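Coiled-coil quantitatively-enriched protein 1 (Schizosaccharomyces pombe, PDB 7CUJ) acts as a molecular adaptor at telomeres, linking them to the meiotic centrosome component pcp1 and taking part in telomere length regulation, with this piece of the protein binding tpz1. Local coordinates at residues 185-191 with 206-212; 26-30 with 56-60; 11-15 with 302-307; 37-41 with 233-238; 21-26 with 63-67. All coordinates share one frame. Numbering follows the deposited sequence.

Contact 1: 185-191 with 206-212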
# COMPACT_ATOMS: atom_id res chain seq x y z
N ALA A 185 22.51 38.48 -9.08
CA ALA A 185 21.36 37.99 -8.34
C ALA A 185 21.19 36.49 -8.57
O ALA A 185 21.58 35.98 -9.61
CB ALA A 185 20.13 38.77 -8.73
N THR A 186 20.60 35.79 -7.58
CA THR A 186 20.53 34.33 -7.59
C THR A 186 19.08 33.86 -7.43
O THR A 186 18.39 34.26 -6.50
CB THR A 186 21.42 33.71 -6.50
OG1 THR A 186 22.73 34.27 -6.62
CG2 THR A 186 21.52 32.20 -6.61
N ILE A 187 18.65 32.98 -8.35
CA ILE A 187 17.32 32.38 -8.31
C ILE A 187 17.47 30.86 -8.18
O ILE A 187 18.20 30.24 -8.95
CB ILE A 187 16.49 32.76 -9.55
CG1 ILE A 187 16.43 34.27 -9.77
CG2 ILE A 187 15.10 32.15 -9.47
CD1 ILE A 187 16.12 34.67 -11.19
N PHE A 188 16.75 30.29 -7.22
CA PHE A 188 16.62 28.85 -7.12
C PHE A 188 15.29 28.43 -7.72
O PHE A 188 14.23 28.78 -7.20
CB PHE A 188 16.78 28.39 -5.67
CG PHE A 188 18.20 28.48 -5.18
CD1 PHE A 188 19.06 27.40 -5.32
CD2 PHE A 188 18.70 29.65 -4.64
CE1 PHE A 188 20.38 27.48 -4.89
CE2 PHE A 188 20.01 29.74 -4.21
CZ PHE A 188 20.85 28.65 -4.34
N TYR A 189 15.37 27.70 -8.85
CA TYR A 189 14.17 27.22 -9.52
C TYR A 189 13.39 26.29 -8.60
O TYR A 189 12.16 26.28 -8.62
CB TYR A 189 14.52 26.56 -10.86
CG TYR A 189 13.32 26.03 -11.62
CD1 TYR A 189 12.65 26.83 -12.53
CD2 TYR A 189 12.86 24.74 -11.41
CE1 TYR A 189 11.54 26.36 -13.22
CE2 TYR A 189 11.76 24.25 -12.10
CZ TYR A 189 11.10 25.06 -13.01
OH TYR A 189 10.02 24.59 -13.69
N ASP A 190 14.12 25.53 -7.78
CA ASP A 190 13.53 24.50 -6.94
C ASP A 190 14.32 24.36 -5.64
O ASP A 190 15.50 24.71 -5.58
CB ASP A 190 13.41 23.16 -7.69
CG ASP A 190 14.75 22.62 -8.17
OD1 ASP A 190 15.51 22.10 -7.33
OD2 ASP A 190 15.02 22.75 -9.38
N ILE A 191 13.65 23.82 -4.61
CA ILE A 191 14.19 23.71 -3.27
C ILE A 191 15.27 22.63 -3.22
O ILE A 191 16.23 22.77 -2.47
CB ILE A 191 13.06 23.47 -2.25
CG1 ILE A 191 12.33 24.78 -1.90
CG2 ILE A 191 13.55 22.76 -1.00
CD1 ILE A 191 13.21 25.84 -1.26
N SER A 206 24.96 37.22 -2.09
CA SER A 206 24.16 37.82 -3.14
C SER A 206 22.67 37.70 -2.80
O SER A 206 22.30 36.97 -1.88
CB SER A 206 24.47 37.23 -4.49
OG SER A 206 24.02 35.89 -4.58
N LEU A 207 21.84 38.42 -3.57
CA LEU A 207 20.39 38.32 -3.49
C LEU A 207 19.96 36.91 -3.90
O LEU A 207 20.30 36.45 -4.99
CB LEU A 207 19.79 39.38 -4.43
CG LEU A 207 18.27 39.40 -4.53
CD1 LEU A 207 17.65 40.04 -3.29
CD2 LEU A 207 17.83 40.14 -5.78
N VAL A 208 19.21 36.24 -3.01
CA VAL A 208 18.73 34.89 -3.25
C VAL A 208 17.20 34.91 -3.31
O VAL A 208 16.54 35.25 -2.33
CB VAL A 208 19.24 33.90 -2.19
CG1 VAL A 208 18.53 32.56 -2.26
CG2 VAL A 208 20.75 33.69 -2.29
N LEU A 209 16.67 34.53 -4.48
CA LEU A 209 15.24 34.35 -4.69
C LEU A 209 14.96 32.85 -4.77
O LEU A 209 15.70 32.11 -5.42
CB LEU A 209 14.86 35.04 -6.01
CG LEU A 209 14.34 36.47 -5.91
CD1 LEU A 209 15.19 37.32 -4.98
CD2 LEU A 209 14.28 37.11 -7.29
N ARG A 210 13.89 32.41 -4.11
CA ARG A 210 13.47 31.01 -4.15
C ARG A 210 12.07 30.91 -4.74
O ARG A 210 11.13 31.52 -4.24
CB ARG A 210 13.51 30.39 -2.75
CG ARG A 210 14.90 30.27 -2.15
CD ARG A 210 14.91 29.34 -0.95
NE ARG A 210 14.11 29.84 0.16
CZ ARG A 210 13.80 29.15 1.25
NH1 ARG A 210 14.23 27.91 1.39
NH2 ARG A 210 13.08 29.70 2.21
N LEU A 211 11.96 30.15 -5.83
CA LEU A 211 10.67 29.78 -6.40
C LEU A 211 10.17 28.56 -5.65
O LEU A 211 10.76 27.48 -5.74
CB LEU A 211 10.87 29.48 -7.90
CG LEU A 211 10.87 30.68 -8.86
CD1 LEU A 211 11.45 31.94 -8.23
CD2 LEU A 211 11.60 30.33 -10.15
N ILE A 212 9.09 28.75 -4.89
CA ILE A 212 8.53 27.71 -4.04
C ILE A 212 7.06 27.54 -4.38
O ILE A 212 6.28 28.48 -4.28
CB ILE A 212 8.75 28.05 -2.54
CG1 ILE A 212 10.24 28.10 -2.19
CG2 ILE A 212 7.99 27.06 -1.66
CD1 ILE A 212 10.54 28.60 -0.80
O HOH W 1 13.33 27.13 -4.63

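Contact 2: 26-30 with 56-60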
# COMPACT_ATOMS: atom_id res chain seq x y z
N MET A 26 0.13 15.10 -7.29
CA MET A 26 0.44 15.07 -5.87
C MET A 26 -0.57 14.18 -5.15
O MET A 26 -0.20 13.43 -4.25
CB MET A 26 0.42 16.47 -5.26
CG MET A 26 1.66 17.29 -5.56
SD MET A 26 3.21 16.42 -5.19
CE MET A 26 3.03 16.16 -3.42
N HIS A 27 -1.84 14.27 -5.56
CA HIS A 27 -2.92 13.48 -4.99
C HIS A 27 -2.70 12.00 -5.31
O HIS A 27 -2.82 11.16 -4.42
CB HIS A 27 -4.28 14.02 -5.44
CG HIS A 27 -5.43 13.11 -5.16
ND1 HIS A 27 -6.28 13.30 -4.08
CD2 HIS A 27 -5.88 12.01 -5.80
CE1 HIS A 27 -7.20 12.35 -4.07
NE2 HIS A 27 -6.98 11.55 -5.12
N ARG A 28 -2.34 11.70 -6.56
CA ARG A 28 -2.09 10.34 -7.02
C ARG A 28 -0.90 9.75 -6.27
O ARG A 28 -0.92 8.59 -5.88
CB ARG A 28 -1.85 10.33 -8.54
CG ARG A 28 -1.63 8.95 -9.15
CD ARG A 28 -2.86 8.05 -9.21
NE ARG A 28 -3.97 8.59 -9.99
CZ ARG A 28 -4.19 8.34 -11.28
NH1 ARG A 28 -5.23 8.89 -11.88
NH2 ARG A 28 -3.39 7.55 -11.97
N LEU A 29 0.13 10.58 -6.07
CA LEU A 29 1.38 10.17 -5.45
C LEU A 29 1.14 9.74 -4.00
O LEU A 29 1.60 8.67 -3.59
CB LEU A 29 2.39 11.32 -5.53
CG LEU A 29 3.74 11.07 -4.86
CD1 LEU A 29 4.49 9.94 -5.55
CD2 LEU A 29 4.57 12.34 -4.83
N VAL A 30 0.43 10.58 -3.24
CA VAL A 30 0.15 10.32 -1.84
C VAL A 30 -0.72 9.07 -1.71
O VAL A 30 -0.52 8.27 -0.80
CB VAL A 30 -0.50 11.55 -1.16
CG1 VAL A 30 -1.11 11.21 0.19
CG2 VAL A 30 0.50 12.70 -1.02
N PHE A 56 9.33 8.79 -2.55
CA PHE A 56 8.17 9.65 -2.44
C PHE A 56 8.60 11.12 -2.49
O PHE A 56 8.03 11.91 -3.23
CB PHE A 56 7.39 9.40 -1.14
CG PHE A 56 6.33 10.44 -0.87
CD1 PHE A 56 5.12 10.41 -1.55
CD2 PHE A 56 6.56 11.48 0.02
CE1 PHE A 56 4.16 11.38 -1.32
CE2 PHE A 56 5.60 12.45 0.25
CZ PHE A 56 4.39 12.40 -0.43
N ILE A 57 9.63 11.45 -1.70
CA ILE A 57 10.13 12.81 -1.62
C ILE A 57 10.67 13.25 -2.98
O ILE A 57 10.40 14.37 -3.41
CB ILE A 57 11.16 12.94 -0.47
CG1 ILE A 57 10.46 12.88 0.89
CG2 ILE A 57 11.99 14.21 -0.63
CD1 ILE A 57 11.38 12.57 2.05
N GLN A 58 11.41 12.36 -3.66
CA GLN A 58 12.01 12.66 -4.95
C GLN A 58 10.91 12.97 -5.96
O GLN A 58 10.99 13.97 -6.68
CB GLN A 58 12.91 11.52 -5.43
CG GLN A 58 13.70 11.85 -6.69
CD GLN A 58 14.58 13.07 -6.52
OE1 GLN A 58 15.51 13.07 -5.71
NE2 GLN A 58 14.29 14.12 -7.27
N SER A 59 9.88 12.12 -6.00
CA SER A 59 8.74 12.27 -6.90
C SER A 59 8.03 13.60 -6.67
O SER A 59 7.57 14.22 -7.62
CB SER A 59 7.79 11.12 -6.74
OG SER A 59 8.45 9.88 -6.91
N ALA A 60 7.91 14.00 -5.40
CA ALA A 60 7.24 15.23 -5.02
C ALA A 60 8.06 16.43 -5.50
O ALA A 60 7.50 17.39 -6.03
CB ALA A 60 7.00 15.24 -3.53

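Contact 3: 11-15 with 302-307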
# COMPACT_ATOMS: atom_id res chain seq x y z
N VAL A 11 17.56 35.88 1.98
CA VAL A 11 16.94 34.81 1.22
C VAL A 11 15.43 35.06 1.22
O VAL A 11 14.80 35.04 2.28
CB VAL A 11 17.28 33.44 1.85
CG1 VAL A 11 16.57 32.29 1.14
CG2 VAL A 11 18.78 33.19 1.90
N LEU A 12 14.86 35.28 0.03
CA LEU A 12 13.45 35.64 -0.10
C LEU A 12 12.71 34.59 -0.92
O LEU A 12 13.23 34.08 -1.91
CB LEU A 12 13.34 37.02 -0.75
CG LEU A 12 14.00 38.18 -0.00
CD1 LEU A 12 14.03 39.43 -0.87
CD2 LEU A 12 13.28 38.46 1.31
N ASP A 13 11.47 34.29 -0.50
CA ASP A 13 10.64 33.27 -1.13
C ASP A 13 9.61 33.91 -2.05
O ASP A 13 9.00 34.92 -1.72
CB ASP A 13 9.91 32.43 -0.08
CG ASP A 13 10.83 31.82 0.96
OD1 ASP A 13 12.00 31.54 0.61
OD2 ASP A 13 10.38 31.63 2.10
N ILE A 14 9.42 33.27 -3.21
CA ILE A 14 8.37 33.62 -4.16
C ILE A 14 7.40 32.44 -4.23
O ILE A 14 7.70 31.41 -4.85
CB ILE A 14 8.97 33.97 -5.53
CG1 ILE A 14 9.97 35.13 -5.42
CG2 ILE A 14 7.87 34.27 -6.54
CD1 ILE A 14 10.89 35.28 -6.61
N GLY A 15 6.25 32.59 -3.57
CA GLY A 15 5.21 31.58 -3.58
C GLY A 15 4.43 31.60 -4.89
O GLY A 15 3.77 32.59 -5.20
N TRP A 302 10.09 44.95 0.04
CA TRP A 302 9.75 43.65 -0.52
C TRP A 302 8.23 43.49 -0.57
O TRP A 302 7.58 43.57 0.46
CB TRP A 302 10.42 42.55 0.32
CG TRP A 302 10.04 41.15 -0.06
CD1 TRP A 302 9.31 40.27 0.68
CD2 TRP A 302 10.39 40.46 -1.28
NE1 TRP A 302 9.18 39.09 0.02
CE2 TRP A 302 9.83 39.17 -1.19
CE3 TRP A 302 11.11 40.81 -2.42
CZ2 TRP A 302 9.97 38.22 -2.20
CZ3 TRP A 302 11.25 39.87 -3.43
CH2 TRP A 302 10.69 38.60 -3.32
N PRO A 303 7.63 43.30 -1.77
CA PRO A 303 6.17 43.38 -1.92
C PRO A 303 5.36 42.11 -1.71
O PRO A 303 4.13 42.16 -1.72
CB PRO A 303 6.06 43.85 -3.38
CG PRO A 303 7.20 43.12 -4.08
CD PRO A 303 8.31 43.04 -3.05
N LEU A 304 6.04 40.97 -1.51
CA LEU A 304 5.34 39.69 -1.44
C LEU A 304 5.08 39.30 0.01
O LEU A 304 5.94 39.48 0.87
CB LEU A 304 6.17 38.61 -2.16
CG LEU A 304 6.39 38.80 -3.66
CD1 LEU A 304 6.99 37.55 -4.27
CD2 LEU A 304 5.09 39.16 -4.37
N PRO A 305 3.90 38.72 0.33
CA PRO A 305 3.68 38.14 1.65
C PRO A 305 4.55 36.89 1.74
O PRO A 305 4.85 36.27 0.72
CB PRO A 305 2.19 37.76 1.64
CG PRO A 305 1.87 37.56 0.18
CD PRO A 305 2.73 38.56 -0.56
N PRO A 306 4.99 36.48 2.95
CA PRO A 306 5.80 35.27 3.09
C PRO A 306 4.89 34.06 2.90
O PRO A 306 3.67 34.20 2.90
CB PRO A 306 6.30 35.37 4.54
CG PRO A 306 5.21 36.12 5.26
CD PRO A 306 4.71 37.12 4.24
N LEU A 307 5.49 32.88 2.71
CA LEU A 307 4.71 31.66 2.60
C LEU A 307 4.01 31.40 3.93
O LEU A 307 4.62 31.60 4.99
CB LEU A 307 5.65 30.50 2.24
CG LEU A 307 6.24 30.56 0.83
CD1 LEU A 307 7.46 29.66 0.73
CD2 LEU A 307 5.20 30.17 -0.21
O HOH W 2 7.88 36.47 0.46
O HOH W 3 8.25 33.23 3.16

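Contact 4: 37-41 with 233-238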
# COMPACT_ATOMS: atom_id res chain seq x y z
N ILE A 37 3.16 5.98 3.79
CA ILE A 37 3.17 7.27 4.47
C ILE A 37 2.59 7.09 5.87
O ILE A 37 3.18 7.55 6.85
CB ILE A 37 2.43 8.35 3.65
CG1 ILE A 37 3.26 8.83 2.46
CG2 ILE A 37 2.00 9.51 4.54
CD1 ILE A 37 2.49 9.61 1.43
N ASP A 38 1.45 6.39 5.95
CA ASP A 38 0.76 6.15 7.21
C ASP A 38 1.69 5.40 8.17
O ASP A 38 1.76 5.74 9.35
CB ASP A 38 -0.56 5.41 7.00
CG ASP A 38 -1.28 5.07 8.29
OD1 ASP A 38 -1.70 6.02 9.00
OD2 ASP A 38 -1.40 3.87 8.60
N HIS A 39 2.41 4.40 7.64
CA HIS A 39 3.32 3.60 8.43
C HIS A 39 4.46 4.46 8.97
O HIS A 39 4.72 4.47 10.17
CB HIS A 39 3.84 2.42 7.59
CG HIS A 39 4.72 1.48 8.36
ND1 HIS A 39 4.20 0.41 9.08
CD2 HIS A 39 6.06 1.44 8.53
CE1 HIS A 39 5.19 -0.24 9.66
NE2 HIS A 39 6.34 0.37 9.33
N PHE A 40 5.11 5.20 8.06
CA PHE A 40 6.31 5.97 8.35
C PHE A 40 6.00 7.12 9.31
O PHE A 40 6.85 7.48 10.13
CB PHE A 40 6.91 6.49 7.04
CG PHE A 40 8.05 7.46 7.20
CD1 PHE A 40 9.31 7.02 7.60
CD2 PHE A 40 7.88 8.81 6.95
CE1 PHE A 40 10.36 7.91 7.75
CE2 PHE A 40 8.93 9.70 7.10
CZ PHE A 40 10.17 9.25 7.50
N CYS A 41 4.80 7.69 9.21
CA CYS A 41 4.47 8.92 9.92
C CYS A 41 3.81 8.64 11.28
O CYS A 41 3.53 9.59 12.01
CB CYS A 41 3.57 9.82 9.08
SG CYS A 41 4.44 10.67 7.74
N LEU A 233 11.86 14.60 8.32
CA LEU A 233 11.30 13.84 7.21
C LEU A 233 9.82 13.56 7.48
O LEU A 233 8.99 13.72 6.59
CB LEU A 233 12.09 12.54 7.02
CG LEU A 233 13.52 12.70 6.49
CD1 LEU A 233 14.18 11.35 6.31
CD2 LEU A 233 13.53 13.47 5.17
N VAL A 234 9.51 13.16 8.72
CA VAL A 234 8.16 12.77 9.11
C VAL A 234 7.19 13.93 8.87
O VAL A 234 6.11 13.72 8.33
CB VAL A 234 8.13 12.23 10.55
CG1 VAL A 234 6.74 12.24 11.16
CG2 VAL A 234 8.73 10.83 10.63
N ASN A 235 7.62 15.15 9.23
CA ASN A 235 6.75 16.32 9.19
C ASN A 235 6.48 16.78 7.76
O ASN A 235 5.33 17.08 7.43
CB ASN A 235 7.27 17.45 10.09
CG ASN A 235 7.03 17.18 11.56
OD1 ASN A 235 5.96 16.71 11.94
ND2 ASN A 235 8.01 17.50 12.40
N ILE A 236 7.52 16.82 6.91
CA ILE A 236 7.37 17.29 5.54
C ILE A 236 6.51 16.31 4.74
O ILE A 236 5.80 16.73 3.83
CB ILE A 236 8.71 17.61 4.85
CG1 ILE A 236 9.58 16.37 4.62
CG2 ILE A 236 9.47 18.70 5.61
CD1 ILE A 236 10.80 16.61 3.76
N VAL A 237 6.59 15.01 5.07
CA VAL A 237 5.78 14.00 4.42
C VAL A 237 4.33 14.14 4.89
O VAL A 237 3.41 14.14 4.07
CB VAL A 237 6.31 12.57 4.66
CG1 VAL A 237 5.32 11.51 4.20
CG2 VAL A 237 7.67 12.36 4.00
N GLY A 238 4.16 14.27 6.21
CA GLY A 238 2.85 14.38 6.83
C GLY A 238 2.05 15.55 6.28
O GLY A 238 0.88 15.40 5.91

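Contact 5: 21-26 with 63-67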
# COMPACT_ATOMS: atom_id res chain seq x y z
N LEU A 21 -2.89 19.97 -12.87
CA LEU A 21 -2.15 18.76 -13.21
C LEU A 21 -1.24 18.37 -12.04
O LEU A 21 -1.21 17.22 -11.64
CB LEU A 21 -1.32 19.03 -14.46
CG LEU A 21 -0.94 17.84 -15.35
CD1 LEU A 21 0.32 18.13 -16.14
CD2 LEU A 21 -0.77 16.55 -14.56
N GLN A 22 -0.49 19.35 -11.53
CA GLN A 22 0.48 19.13 -10.47
C GLN A 22 -0.23 18.62 -9.22
O GLN A 22 0.29 17.75 -8.53
CB GLN A 22 1.25 20.42 -10.17
CG GLN A 22 2.45 20.65 -11.09
CD GLN A 22 3.11 21.99 -10.86
OE1 GLN A 22 2.45 23.02 -10.76
NE2 GLN A 22 4.43 21.99 -10.79
N ARG A 23 -1.41 19.18 -8.93
CA ARG A 23 -2.19 18.82 -7.76
C ARG A 23 -2.71 17.39 -7.90
O ARG A 23 -2.66 16.62 -6.94
CB ARG A 23 -3.33 19.81 -7.53
CG ARG A 23 -2.86 21.17 -7.06
CD ARG A 23 -3.68 22.29 -7.67
NE ARG A 23 -4.47 23.01 -6.68
CZ ARG A 23 -4.33 24.30 -6.40
NH1 ARG A 23 -3.44 25.04 -7.03
NH2 ARG A 23 -5.10 24.85 -5.47
N LYS A 24 -3.22 17.06 -9.09
CA LYS A 24 -3.68 15.71 -9.39
C LYS A 24 -2.54 14.73 -9.13
O LYS A 24 -2.74 13.70 -8.48
CB LYS A 24 -4.10 15.59 -10.85
CG LYS A 24 -5.49 16.10 -11.19
CD LYS A 24 -5.85 15.76 -12.61
CE LYS A 24 -6.89 16.68 -13.20
NZ LYS A 24 -6.79 16.73 -14.68
N MET A 25 -1.35 15.07 -9.63
CA MET A 25 -0.18 14.22 -9.53
C MET A 25 0.22 14.02 -8.07
O MET A 25 0.59 12.92 -7.67
CB MET A 25 0.99 14.80 -10.32
CG MET A 25 0.91 14.53 -11.80
SD MET A 25 2.41 15.10 -12.64
CE MET A 25 2.39 14.04 -14.09
N MET A 26 0.13 15.10 -7.29
CA MET A 26 0.44 15.07 -5.87
C MET A 26 -0.57 14.18 -5.15
O MET A 26 -0.20 13.43 -4.25
CB MET A 26 0.42 16.47 -5.26
CG MET A 26 1.66 17.29 -5.56
SD MET A 26 3.21 16.42 -5.19
CE MET A 26 3.03 16.16 -3.42
N ILE A 63 7.53 16.65 -9.38
CA ILE A 63 6.24 17.24 -9.72
C ILE A 63 6.32 18.76 -9.54
O ILE A 63 5.76 19.51 -10.33
CB ILE A 63 5.11 16.60 -8.88
CG1 ILE A 63 4.88 15.14 -9.27
CG2 ILE A 63 3.82 17.41 -8.97
CD1 ILE A 63 4.23 14.29 -8.20
N ALA A 64 7.06 19.19 -8.51
CA ALA A 64 7.19 20.59 -8.16
C ALA A 64 8.13 21.30 -9.14
O ALA A 64 8.03 22.51 -9.33
CB ALA A 64 7.67 20.74 -6.74
N LYS A 65 9.05 20.55 -9.75
CA LYS A 65 9.93 21.10 -10.77
C LYS A 65 9.13 21.30 -12.05
O LYS A 65 8.93 22.43 -12.49
CB LYS A 65 11.15 20.21 -11.00
CG LYS A 65 12.20 20.26 -9.91
CD LYS A 65 13.32 19.26 -10.11
CE LYS A 65 13.75 18.61 -8.81
NZ LYS A 65 14.80 17.58 -9.03
N HIS A 66 8.65 20.19 -12.63
CA HIS A 66 7.76 20.24 -13.77
C HIS A 66 7.04 18.91 -13.93
O HIS A 66 7.67 17.86 -13.90
CB HIS A 66 8.53 20.59 -15.05
CG HIS A 66 7.68 21.26 -16.08
ND1 HIS A 66 7.78 22.61 -16.34
CD2 HIS A 66 6.72 20.79 -16.90
CE1 HIS A 66 6.93 22.94 -17.28
NE2 HIS A 66 6.26 21.84 -17.64
N PRO A 67 5.70 18.90 -14.12
CA PRO A 67 4.95 17.65 -14.30
C PRO A 67 5.37 16.85 -15.53
O PRO A 67 5.19 15.63 -15.56
CB PRO A 67 3.48 18.11 -14.39
CG PRO A 67 3.55 19.58 -14.77
CD PRO A 67 4.82 20.09 -14.12

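Contact 1: 185-191 with 206-212
Four backbone hydrogen bonds run along this seam: Thr186 N to Leu207 O (2.7 Å), Leu209 N to Thr186 O (2.7 Å), Phe188 N to Leu209 O (2.8 Å) and Leu211 N to Phe188 O (3.0 Å). Thr186 and Phe188 thus spend both backbone groups here, while Ile187 bonds to strand 121-126, the alternation expected of parallel strands. Thr186 OG1 and Ser206 OG add a hydrogen bond of 2.9 Å, and past Leu211 a water donates to both Phe188 O and Leu211 O. Together with helix 191-200, whose N-cap is Asp190, accepting from Ala193 N, the two strands make a beta-alpha-beta crossover in the parallel sheet. On the sheet face carrying Ile187 and Leu209, Ile187 CG1 lies 4.1 Å from Leu209 CB. On the other face the ring edge of Phe188 meets Val208, CE2 to CG1 3.7 Å, and Arg210 leads off to a salt bridge with Asp13. Beyond the strand, Ile191 CD1 packs on Ile212 CG1 at 3.8 Å.

Contact 2: 26-30 with 56-60
This is an antiparallel helix-helix contact, buried on the helical side of the domain, between helix 20-32 and helix 47-65. Over these short segments the axes run at 174° to each other and come no closer than 10.7 Å, so the gap is bridged by side chains and the backbones stay well apart: the nearest CA pairs are Met26 with Ala60 at 6.9 Å and Leu29 with Phe56 at 7.4 Å. Leu29 does most of the bridging. Its CA-to-CB bond points toward the other helix, and its side chain fits among three residues, with CG 3.6 Å from Phe56 CE1, CD1 3.7 Å from Ser59 CB and CD2 4.0 Å from Ala60 CB. Val30 CG2 meets the edge of the Phe56 ring, 3.9 Å from CE1, while Met26 bends its m, m, m chain inward until CE is 4.1 Å from Ala60 CB. Ser59 meets Leu29 mainly through CB, and its OG bonds back to Leu55 O in its own helix. Helix 232-243 packs on Met26, Val30 and Phe56, and apolar side chains of a tpz1 chain pack on Leu29 and Ser59 of the same interface. The contacts are apolar, mostly carbon to carbon, so burial and fit hold the pair.

Contact 3: 11-15 with 302-307
Trp302 leads the C-terminal tail against strand 11-16, one of the two outermost strands of the parallel sheet within this chain. Its indole receives Leu12 over one face in a CH-pi contact, CD1 sitting 3.8 Å from the centroid of the six-membered ring, while the ring's edge meets the strand's backbone and Ile14: CZ2 is 3.5 Å from Asp13 O, and CH2 is 4.1 Å from Ile14 CG1. Trp292 of helix 275-294 adds an edge-to-face partner to the same indole. Past Pro303, Leu304 points toward the strand and brings CD1 to 4.0 Å from Ile14 CG1. Pro305 contributes its carbonyl: one water donates to Asp13 O (2.9 Å) and Pro305 O (3.0 Å) and accepts from Trp302 NE1 (3.0 Å). Pro306 carries the chain on to Leu307, whose CD2 rests 3.7 Å from Gly15 CA; a CB on Gly15 would collide with it. A second water accepts from Leu307 N (2.8 Å) and donates to Asp13 OD2 (2.9 Å), leaving OD1 for the salt bridge to Arg210. The tail therefore does not add a strand to the sheet: apolar side chains supply the direct touch, and its polar links to the strand within these segments pass through two waters.

Contact 4: 37-41 with 233-238
Two helices from distant parts of the chain, 34-41 and 232-243, cross here as an oblique antiparallel pair. The segment axes approach to 10.0 Å at a signed angle of -145°, and the backbones are nearer at Cys41 and Val234 (CA atoms 5.4 Å apart) than at Ile37 and Val237 (CA atoms 7.2 Å apart). Side chains fill the space between. Phe40, with chi1 t, lays its ring between Leu233, Val234 and Val237: CZ meets Leu233 CB at the ring's edge at 3.8 Å, and Val234 CG2 makes an off-centre CH-pi contact 4.1 Å from the ring centroid. Val237, with chi1 t, turns CG2 to Phe40 CE2 at 4.3 Å and CG1 to Ile37 CG1 at 3.8 Å. Ile37, in the m, t rotamer, goes on to pack against Phe56 of helix 47-65, which also sends Ile53 against Phe40 and Val237. A tpz1 chain packs on Ile37 and Cys41, and His39, outside this interface, bonds to Asp46 and Lys52 of the second subunit. Where the backbones are nearest, the m rotamer of Cys41 tucks its sulphur against the facing helix, with SG 3.7 Å from Val237 CG1, 3.5 Å from Val234 O and 3.9 Å from Gly238 N.

Contact 5: 21-26 with 63-67
Ile63 is the heart of this contact. Its CA-to-CB bond points at helix 20-32, and CD1 touches two methionines, 3.9 Å from Met25 CB and 3.8 Å from Met26 SD. Pro67 carries the apolar patch just past the end of helix 47-65: its CB takes Leu21 CD1 at 3.6 Å and Met25 SD at 3.6 Å, and Met25 CE also comes within 3.5 Å of Pro67 O. A tpz1 chain also packs on Leu21 and Met25. At the polar edge Gln22 stretches across, and NE2 donates to Ile63 O at 2.9 Å. That carbonyl belongs to the last turn of helix 47-65, and the residue four further on is Pro67, which has no amide hydrogen to offer. The other end of the amide, Gln22 OE1, accepts from Ser19 N near the start of its own helix. This is the packing of an antiparallel helix pair: the start of helix 20-32 faces the end of helix 47-65.

From the N terminus, contact 3 opens first, at strand 11-16, and closes last, at 302-307, so the other four nest inside its loop. Contact 5 opens on helix 20-32 and closes at 63-67; contact 2, sharing Met26 and using the same helix pair, nests within it. Helix 34-41 then starts contact 4, which crosses both because its partner 233-238 comes much later; it touches contact 2 through Phe56. Contact 1 lies inside the loop of contact 4. Contacts 1 and 3 meet at neighbouring strands of the sheet, while the hydrogen bond from Tyr189 OH to Lys65 O ties contact 1 to contact 5, joining sheet and helical layer.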